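PDB 6EO5: PpBBE-like 1 D396N, which oxidises cellobiose as a flavin-dependent oxidase of the berberine bridge enzyme-like family, using FAD as its cofactor. Local coordinates for residues G155-F163 with V249-F257; V222-N230 with K275-L286. All coordinates share one frame; numbering follows the deposited sequence.

Both contacts reach the seven-stranded antiparallel sheet, and they lie about 14 Å apart, centre to centre. Along the chain the segments alternate: 155-163, 222-230, 249-257, 275-286. Contact 1 ties the flavin-binding segment 155-163, in the FAD-binding part of the chain, to the start of strand 253-259. Contact 2 lays helix 279-288 over strand 222-230, with strand 264-271 running between strands 222-230 and 253-259 in the sheet. The two meet directly through Ile253, whose CD1 packs on Leu281 CB at 3.9 Å and which also touches Phe225 and Leu278. Ile253 thus joins the two contacts, the first of which holds Trp156, whose backbone bonds the flavin.

Contact 1 (G155-F163 with V249-F257); sequences GWGFSSRKF and VPAEISAAF. With FAD (flavin-adenine dinucleotide), chain C.
Arg161 reaches to the turn Pro250-Ile253 and lays the edge of its guanidinium against three backbone carbonyls, all near its plane. NH1 meets Ile253 O at 2.7 Å, almost along the carbonyl bond, and also Pro250 O, which it approaches from above the carbonyl plane, on the face opposite Ile253 N. NH2 takes Val249 O at 2.9 Å. A bend at chi3 (77°) brings the group round, and NE bonds Tyr368 O. The backbone N of Arg161 donates to Ser254 OG at 3.0 Å, the hydroxyl being swung beside its own backbone N (chi1 -70°). Lys162 NZ forms a salt bridge with Glu252 OE2 at 2.8 Å, from the anti side and somewhat out of the carboxylate plane. Phe158 turns its ring edge to the strand backbone, CD1 3.4 Å from Ser254 O, while CE1 packs on the Ala256 methyl, and Trp156 CZ3 lies over one face of that ring, near its rim. The indole bonds Leu367 O through NE1, while the Trp156 backbone pairs with the flavin: N to O2 at 3.0 Å, and O from N3. A leucine for Arg161 offers no N-H to Val249 O, Pro250 O and Ile253 O, and the turn would probably be held less firmly. Backbone oxygens probably compensate the buried guanidinium, which fastens to the sheet the segment that bonds the flavin's pyrimidine edge.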
loop_
_atom_site.group_PDB
_atom_site.type_symbol
_atom_site.label_atom_id
_atom_site.label_comp_id
_atom_site.label_asym_id
_atom_site.label_seq_id
_atom_site.Cartn_x
_atom_site.Cartn_y
_atom_site.Cartn_z
ATOM N N GLY A 155 0.683 4.284 2.133
ATOM C CA GLY A 155 1.769 3.469 2.634
ATOM C C GLY A 155 1.943 3.535 4.136
ATOM O O GLY A 155 2.516 4.491 4.667
ATOM N N TRP A 156 1.449 2.516 4.828
ATOM C CA TRP A 156 1.571 2.389 6.272
ATOM C C TRP A 156 2.540 1.258 6.561
ATOM O O TRP A 156 2.403 0.166 5.999
ATOM C CB TRP A 156 0.207 2.101 6.901
ATOM C CG TRP A 156 0.161 2.112 8.409
ATOM C CD1 TRP A 156 -0.365 3.097 9.212
ATOM C CD2 TRP A 156 0.613 1.079 9.296
ATOM N NE1 TRP A 156 -0.245 2.746 10.537
ATOM C CE2 TRP A 156 0.350 1.513 10.615
ATOM C CE3 TRP A 156 1.216 -0.168 9.107
ATOM C CZ2 TRP A 156 0.675 0.742 11.732
ATOM C CZ3 TRP A 156 1.544 -0.929 10.225
ATOM C CH2 TRP A 156 1.267 -0.475 11.514
ATOM N N GLY A 157 3.521 1.517 7.425
ATOM C CA GLY A 157 4.462 0.495 7.842
ATOM C C GLY A 157 4.736 0.584 9.331
ATOM O O GLY A 157 4.192 1.443 10.028
ATOM N N PHE A 158 5.614 -0.300 9.807
ATOM C CA PHE A 158 5.877 -0.384 11.241
ATOM C C PHE A 158 6.807 0.697 11.784
ATOM O O PHE A 158 7.191 0.601 12.953
ATOM C CB PHE A 158 6.422 -1.757 11.595
ATOM C CG PHE A 158 5.376 -2.790 11.620
ATOM C CD1 PHE A 158 4.385 -2.747 12.581
ATOM C CD2 PHE A 158 5.344 -3.777 10.662
ATOM C CE1 PHE A 158 3.393 -3.690 12.606
ATOM C CE2 PHE A 158 4.346 -4.730 10.681
ATOM C CZ PHE A 158 3.373 -4.686 11.655
ATOM N N SER A 159 7.161 1.726 11.014
ATOM C CA SER A 159 7.691 2.942 11.625
ATOM C C SER A 159 6.858 4.172 11.278
ATOM O O SER A 159 7.303 5.300 11.535
ATOM C CB SER A 159 9.163 3.163 11.248
ATOM O OG SER A 159 9.355 3.307 9.857
ATOM N N SER A 160 5.639 3.978 10.753
ATOM C CA SER A 160 4.849 5.096 10.235
ATOM C C SER A 160 4.320 6.007 11.336
ATOM O O SER A 160 4.075 7.186 11.075
ATOM C CB SER A 160 3.677 4.587 9.389
ATOM O OG SER A 160 4.095 4.181 8.093
ATOM N N ARG A 161 4.119 5.496 12.559
ATOM C CA ARG A 161 3.601 6.363 13.615
ATOM C C ARG A 161 4.663 7.336 14.112
ATOM O O ARG A 161 4.328 8.351 14.729
ATOM C CB ARG A 161 3.010 5.519 14.754
ATOM C CG ARG A 161 1.768 4.709 14.290
ATOM C CD ARG A 161 1.029 3.978 15.411
ATOM N NE ARG A 161 0.190 4.850 16.242
ATOM C CZ ARG A 161 0.555 5.313 17.438
ATOM N NH1 ARG A 161 1.742 4.986 17.931
ATOM N NH2 ARG A 161 -0.260 6.096 18.141
ATOM N N LYS A 162 5.930 7.077 13.813
ATOM C CA LYS A 162 6.980 8.033 14.108
ATOM C C LYS A 162 7.267 8.910 12.899
ATOM O O LYS A 162 7.275 10.139 13.015
ATOM C CB LYS A 162 8.245 7.290 14.549
ATOM C CG LYS A 162 9.338 8.166 15.109
ATOM C CD LYS A 162 8.898 8.808 16.410
ATOM C CE LYS A 162 10.039 9.584 17.056
ATOM N NZ LYS A 162 9.501 10.616 17.981
ATOM N N PHE A 163 7.462 8.289 11.732
ATOM C CA PHE A 163 8.015 8.953 10.553
ATOM C C PHE A 163 6.975 9.353 9.508
ATOM O O PHE A 163 7.347 9.991 8.511
ATOM C CB PHE A 163 9.060 8.052 9.872
ATOM C CG PHE A 163 10.196 7.625 10.770
ATOM C CD1 PHE A 163 10.698 8.479 11.752
ATOM C CD2 PHE A 163 10.771 6.368 10.620
ATOM C CE1 PHE A 163 11.747 8.085 12.561
ATOM C CE2 PHE A 163 11.832 5.968 11.428
ATOM C CZ PHE A 163 12.316 6.826 12.399
ATOM N N VAL A 249 -0.921 4.925 22.629
ATOM C CA VAL A 249 0.389 4.426 22.233
ATOM C C VAL A 249 1.255 5.584 21.752
ATOM O O VAL A 249 0.833 6.332 20.857
ATOM C CB VAL A 249 0.251 3.349 21.149
ATOM C CG1 VAL A 249 1.617 2.879 20.699
ATOM C CG2 VAL A 249 -0.609 2.184 21.668
ATOM N N PRO A 250 2.451 5.773 22.311
ATOM C CA PRO A 250 3.321 6.860 21.848
ATOM C C PRO A 250 3.890 6.547 20.478
ATOM O O PRO A 250 3.952 5.392 20.052
ATOM C CB PRO A 250 4.429 6.923 22.909
ATOM C CG PRO A 250 4.415 5.540 23.548
ATOM C CD PRO A 250 3.002 5.056 23.478
ATOM N N ALA A 251 4.339 7.611 19.805
ATOM C CA ALA A 251 4.716 7.536 18.399
ATOM C C ALA A 251 5.875 6.590 18.132
ATOM O O ALA A 251 6.013 6.122 16.994
ATOM C CB ALA A 251 5.071 8.925 17.868
ATOM N N GLU A 252 6.715 6.297 19.135
ATOM C CA GLU A 252 7.839 5.387 18.909
ATOM C C GLU A 252 7.398 3.948 18.655
ATOM O O GLU A 252 8.248 3.117 18.324
ATOM C CB GLU A 252 8.816 5.417 20.093
ATOM C CG GLU A 252 9.604 6.708 20.259
ATOM C CD GLU A 252 8.741 7.878 20.683
ATOM O OE1 GLU A 252 7.755 7.663 21.422
ATOM O OE2 GLU A 252 9.041 9.013 20.261
ATOM N N ILE A 253 6.102 3.642 18.765
ATOM C CA ILE A 253 5.564 2.306 18.524
ATOM C C ILE A 253 4.575 2.362 17.362
ATOM O O ILE A 253 3.708 3.242 17.311
ATOM C CB ILE A 253 4.887 1.737 19.786
ATOM C CG1 ILE A 253 5.941 1.315 20.813
ATOM C CG2 ILE A 253 3.963 0.584 19.435
ATOM C CD1 ILE A 253 5.386 0.549 21.977
ATOM N N SER A 254 4.707 1.424 16.436
ATOM C CA SER A 254 3.711 1.170 15.403
ATOM C C SER A 254 3.290 -0.285 15.535
ATOM O O SER A 254 4.143 -1.176 15.553
ATOM C CB SER A 254 4.259 1.430 13.997
ATOM O OG SER A 254 4.464 2.810 13.753
ATOM N N ALA A 255 1.990 -0.532 15.639
ATOM C CA ALA A 255 1.511 -1.879 15.893
ATOM C C ALA A 255 0.320 -2.168 15.003
ATOM O O ALA A 255 -0.344 -1.261 14.498
ATOM C CB ALA A 255 1.117 -2.092 17.363
ATOM N N ALA A 256 0.060 -3.455 14.825
ATOM C CA ALA A 256 -1.078 -3.941 14.068
ATOM C C ALA A 256 -1.648 -5.139 14.802
ATOM O O ALA A 256 -0.898 -5.937 15.370
ATOM C CB ALA A 256 -0.695 -4.336 12.637
ATOM N N PHE A 257 -2.966 -5.252 14.805
ATOM C CA PHE A 257 -3.642 -6.400 15.383
ATOM C C PHE A 257 -4.133 -7.334 14.270
ATOM O O PHE A 257 -4.502 -6.890 13.176
ATOM C CB PHE A 257 -4.802 -5.927 16.265
ATOM C CG PHE A 257 -5.374 -6.989 17.152
ATOM C CD1 PHE A 257 -4.893 -7.161 18.444
ATOM C CD2 PHE A 257 -6.417 -7.804 16.708
ATOM C CE1 PHE A 257 -5.430 -8.136 19.276
ATOM C CE2 PHE A 257 -6.961 -8.773 17.538
ATOM C CZ PHE A 257 -6.466 -8.938 18.823
HETATM P PA FAD C . 0.795 -1.978 -8.746
HETATM O O1A FAD C . -0.306 -2.997 -8.997
HETATM O O2A FAD C . 1.926 -2.119 -9.732
HETATM O O5B FAD C . 0.268 -0.453 -8.696
HETATM C C5B FAD C . -0.951 -0.111 -8.072
HETATM C C4B FAD C . -1.576 1.110 -8.737
HETATM O O4B FAD C . -0.622 2.152 -8.843
HETATM C C3B FAD C . -2.049 0.813 -10.149
HETATM O O3B FAD C . -3.168 1.626 -10.425
HETATM C C2B FAD C . -0.890 1.275 -10.993
HETATM O O2B FAD C . -1.290 1.603 -12.300
HETATM C C1B FAD C . -0.383 2.475 -10.203
HETATM N N9A FAD C . 1.050 2.692 -10.505
HETATM C C8A FAD C . 2.061 1.765 -10.414
HETATM N N7A FAD C . 3.220 2.343 -10.796
HETATM C C5A FAD C . 2.967 3.625 -11.135
HETATM C C6A FAD C . 3.783 4.639 -11.599
HETATM N N6A FAD C . 5.081 4.413 -11.774
HETATM N N1A FAD C . 3.245 5.878 -11.871
HETATM C C2A FAD C . 1.897 6.091 -11.694
HETATM N N3A FAD C . 1.082 5.077 -11.237
HETATM C C4A FAD C . 1.610 3.859 -10.965
HETATM N N1 FAD C . -0.129 -1.565 1.926
HETATM C C2 FAD C . 0.369 -0.825 3.004
HETATM O O2 FAD C . 0.128 0.392 3.153
HETATM N N3 FAD C . 1.174 -1.460 3.935
HETATM C C4 FAD C . 1.473 -2.800 3.809
HETATM O O4 FAD C . 2.200 -3.334 4.641
HETATM C C4X FAD C . 0.976 -3.535 2.743
HETATM N N5 FAD C . 1.318 -4.862 2.599
HETATM C C5X FAD C . 1.100 -5.503 1.395
HETATM C C6 FAD C . 1.575 -6.798 1.215
HETATM C C7 FAD C . 1.494 -7.457 -0.022
HETATM C C7M FAD C . 2.039 -8.858 -0.182
HETATM C C8 FAD C . 0.804 -6.814 -1.072
HETATM C C8M FAD C . 0.572 -7.509 -2.401
HETATM C C9 FAD C . 0.249 -5.541 -0.842
HETATM C C9A FAD C . 0.402 -4.857 0.377
HETATM N N10 FAD C . -0.173 -3.608 0.646
HETATM C C10 FAD C . 0.204 -2.903 1.772
HETATM C "C1'" FAD C . -0.968 -2.873 -0.381
HETATM C "C2'" FAD C . -0.022 -2.030 -1.231
HETATM O "O2'" FAD C . 0.375 -0.839 -0.592
HETATM C "C3'" FAD C . -0.722 -1.681 -2.525
HETATM O "O3'" FAD C . -1.044 -2.906 -3.136
HETATM C "C4'" FAD C . 0.189 -0.824 -3.400
HETATM O "O4'" FAD C . -0.616 0.045 -4.174
HETATM C "C5'" FAD C . 1.080 -1.701 -4.276
HETATM O "O5'" FAD C . 1.856 -0.965 -5.199
HETATM P P FAD C . 2.530 -1.757 -6.438
HETATM O O1P FAD C . 3.425 -0.814 -7.207
HETATM O O2P FAD C . 3.240 -3.021 -6.031
HETATM O O3P FAD C . 1.245 -2.301 -7.237
#

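Contact 2 (V222-N230 with K275-L286); sequences VTHFKYRWN and KTSLLPLVKTFL
Leu286 sets its CD2 methyl squarely over the middle of the Tyr227 ring, 3.7 Å from the centroid and 8° off the ring normal, in a CH-pi contact where the two side chains cross at about a right angle. The phenol ring runs along the helix face turned to the sheet, its OH beside Val282 CG2 and hydrogen-bonded to Glu297 of the neighbouring strand. Two residues earlier on the strand, Phe225 stands up with CG between backbone N and carbonyl carbon (chi1 58°), which puts Val282 CG1 over one ring face, 4.3 Å from the centroid. Both methyls of Leu278 touch Phe225, CD2 lying 3.9 Å from Phe225 CB. At the far end Phe285 and Trp229 approach from opposite directions: Phe285 CZ comes within 3.9 Å of Trp229 CH2, and its CE2 sits near Tyr227 CD2. Thr223 packs its CG2 on Leu278 and turns its hydroxyl to Gly273 O. Strand 222-230 and the helical part 279-286 run nearly parallel, 15° apart, with axes 11.5 Å from each other. Helix 279-288 links the parallel strands 264-271 and 294-300, which flank strand 222-230, a beta-alpha-beta crossover on the helix-covered antiparallel sheet characteristic of the substrate domain in VAO-type flavoenzymes.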
loop_
_atom_site.group_PDB
_atom_site.type_symbol
_atom_site.label_atom_id
_atom_site.label_comp_id
_atom_site.label_asym_id
_atom_site.label_seq_id
_atom_site.Cartn_x
_atom_site.Cartn_y
_atom_site.Cartn_z
ATOM N N VAL A 222 16.275 -1.229 17.628
ATOM C CA VAL A 222 14.824 -1.236 17.724
ATOM C C VAL A 222 14.399 -2.558 18.350
ATOM O O VAL A 222 15.204 -3.469 18.538
ATOM C CB VAL A 222 14.144 -1.029 16.355
ATOM C CG1 VAL A 222 14.675 0.248 15.693
ATOM C CG2 VAL A 222 14.353 -2.250 15.465
ATOM N N THR A 223 13.111 -2.655 18.678
ATOM C CA THR A 223 12.570 -3.807 19.386
ATOM C C THR A 223 11.293 -4.290 18.709
ATOM O O THR A 223 10.356 -3.512 18.481
ATOM C CB THR A 223 12.291 -3.472 20.853
ATOM O OG1 THR A 223 13.493 -3.001 21.464
ATOM C CG2 THR A 223 11.791 -4.704 21.598
ATOM N N HIS A 224 11.260 -5.576 18.402
ATOM C CA HIS A 224 10.125 -6.214 17.766
ATOM C C HIS A 224 9.382 -7.040 18.809
ATOM O O HIS A 224 10.003 -7.783 19.573
ATOM C CB HIS A 224 10.603 -7.087 16.601
ATOM C CG HIS A 224 9.537 -7.962 16.028
ATOM N ND1 HIS A 224 9.451 -9.309 16.307
ATOM C CD2 HIS A 224 8.502 -7.682 15.202
ATOM C CE1 HIS A 224 8.410 -9.820 15.674
ATOM N NE2 HIS A 224 7.817 -8.854 14.998
ATOM N N PHE A 225 8.061 -6.905 18.857
ATOM C CA PHE A 225 7.262 -7.704 19.774
ATOM C C PHE A 225 6.070 -8.301 19.044
ATOM O O PHE A 225 5.563 -7.728 18.074
ATOM C CB PHE A 225 6.779 -6.892 20.982
ATOM C CG PHE A 225 5.965 -5.673 20.630
ATOM C CD1 PHE A 225 6.591 -4.462 20.360
ATOM C CD2 PHE A 225 4.571 -5.728 20.616
ATOM C CE1 PHE A 225 5.850 -3.329 20.065
ATOM C CE2 PHE A 225 3.811 -4.599 20.313
ATOM C CZ PHE A 225 4.453 -3.396 20.040
ATOM N N LYS A 226 5.634 -9.468 19.516
ATOM C CA LYS A 226 4.442 -10.105 18.984
ATOM C C LYS A 226 3.857 -11.000 20.066
ATOM O O LYS A 226 4.561 -11.844 20.632
ATOM C CB LYS A 226 4.762 -10.896 17.716
ATOM C CG LYS A 226 3.568 -11.579 17.064
ATOM C CD LYS A 226 3.862 -11.885 15.600
ATOM C CE LYS A 226 2.771 -12.738 14.969
ATOM N NZ LYS A 226 2.954 -12.860 13.496
ATOM N N TYR A 227 2.581 -10.782 20.377
ATOM C CA TYR A 227 1.853 -11.572 21.362
ATOM C C TYR A 227 0.711 -12.260 20.634
ATOM O O TYR A 227 -0.128 -11.591 20.021
ATOM C CB TYR A 227 1.338 -10.697 22.510
ATOM C CG TYR A 227 2.406 -9.789 23.081
ATOM C CD1 TYR A 227 3.460 -10.306 23.832
ATOM C CD2 TYR A 227 2.382 -8.422 22.849
ATOM C CE1 TYR A 227 4.448 -9.486 24.341
ATOM C CE2 TYR A 227 3.370 -7.590 23.360
ATOM C CZ TYR A 227 4.402 -8.133 24.107
ATOM O OH TYR A 227 5.386 -7.318 24.622
ATOM N N ARG A 228 0.674 -13.590 20.716
ATOM C CA ARG A 228 -0.137 -14.425 19.843
ATOM C C ARG A 228 -0.999 -15.375 20.671
ATOM O O ARG A 228 -0.578 -15.834 21.736
ATOM C CB ARG A 228 0.794 -15.196 18.890
ATOM C CG ARG A 228 0.107 -16.017 17.864
ATOM C CD ARG A 228 1.061 -16.396 16.740
ATOM N NE ARG A 228 0.366 -17.255 15.775
ATOM C CZ ARG A 228 0.817 -17.542 14.556
ATOM N NH1 ARG A 228 1.972 -17.027 14.128
ATOM N NH2 ARG A 228 0.100 -18.338 13.765
ATOM N N TRP A 229 -2.214 -15.652 20.188
ATOM C CA TRP A 229 -3.139 -16.596 20.813
ATOM C C TRP A 229 -3.799 -17.454 19.743
ATOM O O TRP A 229 -3.859 -17.086 18.568
ATOM C CB TRP A 229 -4.277 -15.926 21.587
ATOM C CG TRP A 229 -3.942 -15.181 22.824
ATOM C CD1 TRP A 229 -4.098 -15.619 24.114
ATOM C CD2 TRP A 229 -3.472 -13.831 22.912
ATOM N NE1 TRP A 229 -3.727 -14.633 24.992
ATOM C CE2 TRP A 229 -3.339 -13.526 24.284
ATOM C CE3 TRP A 229 -3.136 -12.858 21.967
ATOM C CZ2 TRP A 229 -2.893 -12.288 24.730
ATOM C CZ3 TRP A 229 -2.687 -11.632 22.412
ATOM C CH2 TRP A 229 -2.565 -11.358 23.784
ATOM N N ASN A 230 -4.343 -18.593 20.176
ATOM C CA ASN A 230 -5.066 -19.496 19.291
ATOM C C ASN A 230 -6.231 -20.053 20.101
ATOM O O ASN A 230 -6.165 -21.146 20.663
ATOM C CB ASN A 230 -4.181 -20.602 18.740
ATOM C CG ASN A 230 -4.898 -21.446 17.688
ATOM O OD1 ASN A 230 -5.955 -21.061 17.166
ATOM N ND2 ASN A 230 -4.326 -22.598 17.371
ATOM N N LYS A 275 14.934 -2.598 24.092
ATOM C CA LYS A 275 14.014 -3.602 24.611
ATOM C C LYS A 275 13.751 -3.412 26.100
ATOM O O LYS A 275 12.625 -3.629 26.567
ATOM C CB LYS A 275 14.570 -4.994 24.333
ATOM C CG LYS A 275 13.751 -6.096 24.945
ATOM C CD LYS A 275 14.321 -7.433 24.586
ATOM C CE LYS A 275 13.641 -8.527 25.358
ATOM N NZ LYS A 275 14.196 -9.833 24.922
ATOM N N THR A 276 14.765 -2.993 26.865
ATOM C CA THR A 276 14.561 -2.788 28.298
ATOM C C THR A 276 13.593 -1.650 28.602
ATOM O O THR A 276 13.152 -1.534 29.747
ATOM C CB THR A 276 15.896 -2.531 29.020
ATOM O OG1 THR A 276 16.671 -1.556 28.304
ATOM C CG2 THR A 276 16.689 -3.813 29.157
ATOM N N SER A 277 13.243 -0.825 27.618
ATOM C CA SER A 277 12.231 0.207 27.802
ATOM C C SER A 277 10.825 -0.222 27.366
ATOM O O SER A 277 9.872 0.519 27.622
ATOM C CB SER A 277 12.633 1.470 27.032
ATOM O OG SER A 277 13.774 2.083 27.599
ATOM N N LEU A 278 10.669 -1.402 26.748
ATOM C CA LEU A 278 9.419 -1.734 26.062
ATOM C C LEU A 278 8.273 -2.012 27.034
ATOM O O LEU A 278 7.137 -1.583 26.793
ATOM C CB LEU A 278 9.620 -2.937 25.133
ATOM C CG LEU A 278 8.327 -3.482 24.495
ATOM C CD1 LEU A 278 7.703 -2.474 23.547
ATOM C CD2 LEU A 278 8.537 -4.801 23.779
ATOM N N LEU A 279 8.530 -2.734 28.124
ATOM C CA LEU A 279 7.416 -3.289 28.894
ATOM C C LEU A 279 6.473 -2.250 29.497
ATOM O O LEU A 279 5.255 -2.504 29.499
ATOM C CB LEU A 279 7.947 -4.249 29.966
ATOM C CG LEU A 279 7.885 -5.722 29.509
ATOM C CD1 LEU A 279 8.699 -5.991 28.230
ATOM C CD2 LEU A 279 8.324 -6.667 30.616
ATOM N N PRO A 280 6.920 -1.093 30.001
ATOM C CA PRO A 280 5.937 -0.082 30.425
ATOM C C PRO A 280 4.966 0.292 29.333
ATOM O O PRO A 280 3.837 0.692 29.634
ATOM C CB PRO A 280 6.801 1.121 30.813
ATOM C CG PRO A 280 8.112 0.574 31.066
ATOM C CD PRO A 280 8.299 -0.631 30.222
ATOM N N LEU A 281 5.363 0.161 28.065
ATOM C CA LEU A 281 4.543 0.617 26.949
ATOM C C LEU A 281 3.553 -0.430 26.440
ATOM O O LEU A 281 2.606 -0.073 25.734
ATOM C CB LEU A 281 5.440 1.069 25.795
ATOM C CG LEU A 281 6.459 2.141 26.167
ATOM C CD1 LEU A 281 7.420 2.388 25.023
ATOM C CD2 LEU A 281 5.761 3.428 26.580
ATOM N N VAL A 282 3.739 -1.704 26.761
ATOM C CA VAL A 282 2.786 -2.730 26.375
ATOM C C VAL A 282 2.109 -3.337 27.588
ATOM O O VAL A 282 1.359 -4.307 27.458
ATOM C CB VAL A 282 3.445 -3.820 25.513
ATOM C CG1 VAL A 282 3.999 -3.224 24.230
ATOM C CG2 VAL A 282 4.542 -4.533 26.287
ATOM N N LYS A 283 2.337 -2.770 28.769
ATOM C CA LYS A 283 1.804 -3.355 29.997
ATOM C C LYS A 283 0.278 -3.339 30.022
ATOM O O LYS A 283 -0.349 -4.326 30.424
ATOM C CB LYS A 283 2.382 -2.606 31.197
ATOM C CG LYS A 283 1.708 -2.839 32.529
ATOM C CD LYS A 283 2.241 -1.794 33.509
ATOM C CE LYS A 283 2.251 -0.408 32.834
ATOM N NZ LYS A 283 3.232 0.541 33.437
ATOM N N THR A 284 -0.344 -2.233 29.597
ATOM C CA THR A 284 -1.799 -2.148 29.709
ATOM C C THR A 284 -2.502 -3.061 28.705
ATOM O O THR A 284 -3.605 -3.551 28.986
ATOM C CB THR A 284 -2.271 -0.699 29.548
ATOM O OG1 THR A 284 -1.994 -0.229 28.220
ATOM C CG2 THR A 284 -1.551 0.197 30.530
ATOM N N PHE A 285 -1.888 -3.315 27.543
ATOM C CA PHE A 285 -2.462 -4.286 26.620
ATOM C C PHE A 285 -2.434 -5.694 27.214
ATOM O O PHE A 285 -3.457 -6.391 27.236
ATOM C CB PHE A 285 -1.727 -4.266 25.275
ATOM C CG PHE A 285 -2.101 -5.421 24.377
ATOM C CD1 PHE A 285 -3.346 -5.454 23.749
ATOM C CD2 PHE A 285 -1.232 -6.494 24.195
ATOM C CE1 PHE A 285 -3.721 -6.531 22.942
ATOM C CE2 PHE A 285 -1.588 -7.564 23.389
ATOM C CZ PHE A 285 -2.850 -7.576 22.756
ATOM N N LEU A 286 -1.262 -6.134 27.687
ATOM C CA LEU A 286 -1.138 -7.484 28.228
ATOM C C LEU A 286 -1.999 -7.672 29.465
ATOM O O LEU A 286 -2.521 -8.766 29.703
ATOM C CB LEU A 286 0.326 -7.787 28.553
ATOM C CG LEU A 286 1.273 -7.681 27.362
ATOM C CD1 LEU A 286 2.704 -7.463 27.839
ATOM C CD2 LEU A 286 1.160 -8.926 26.513
#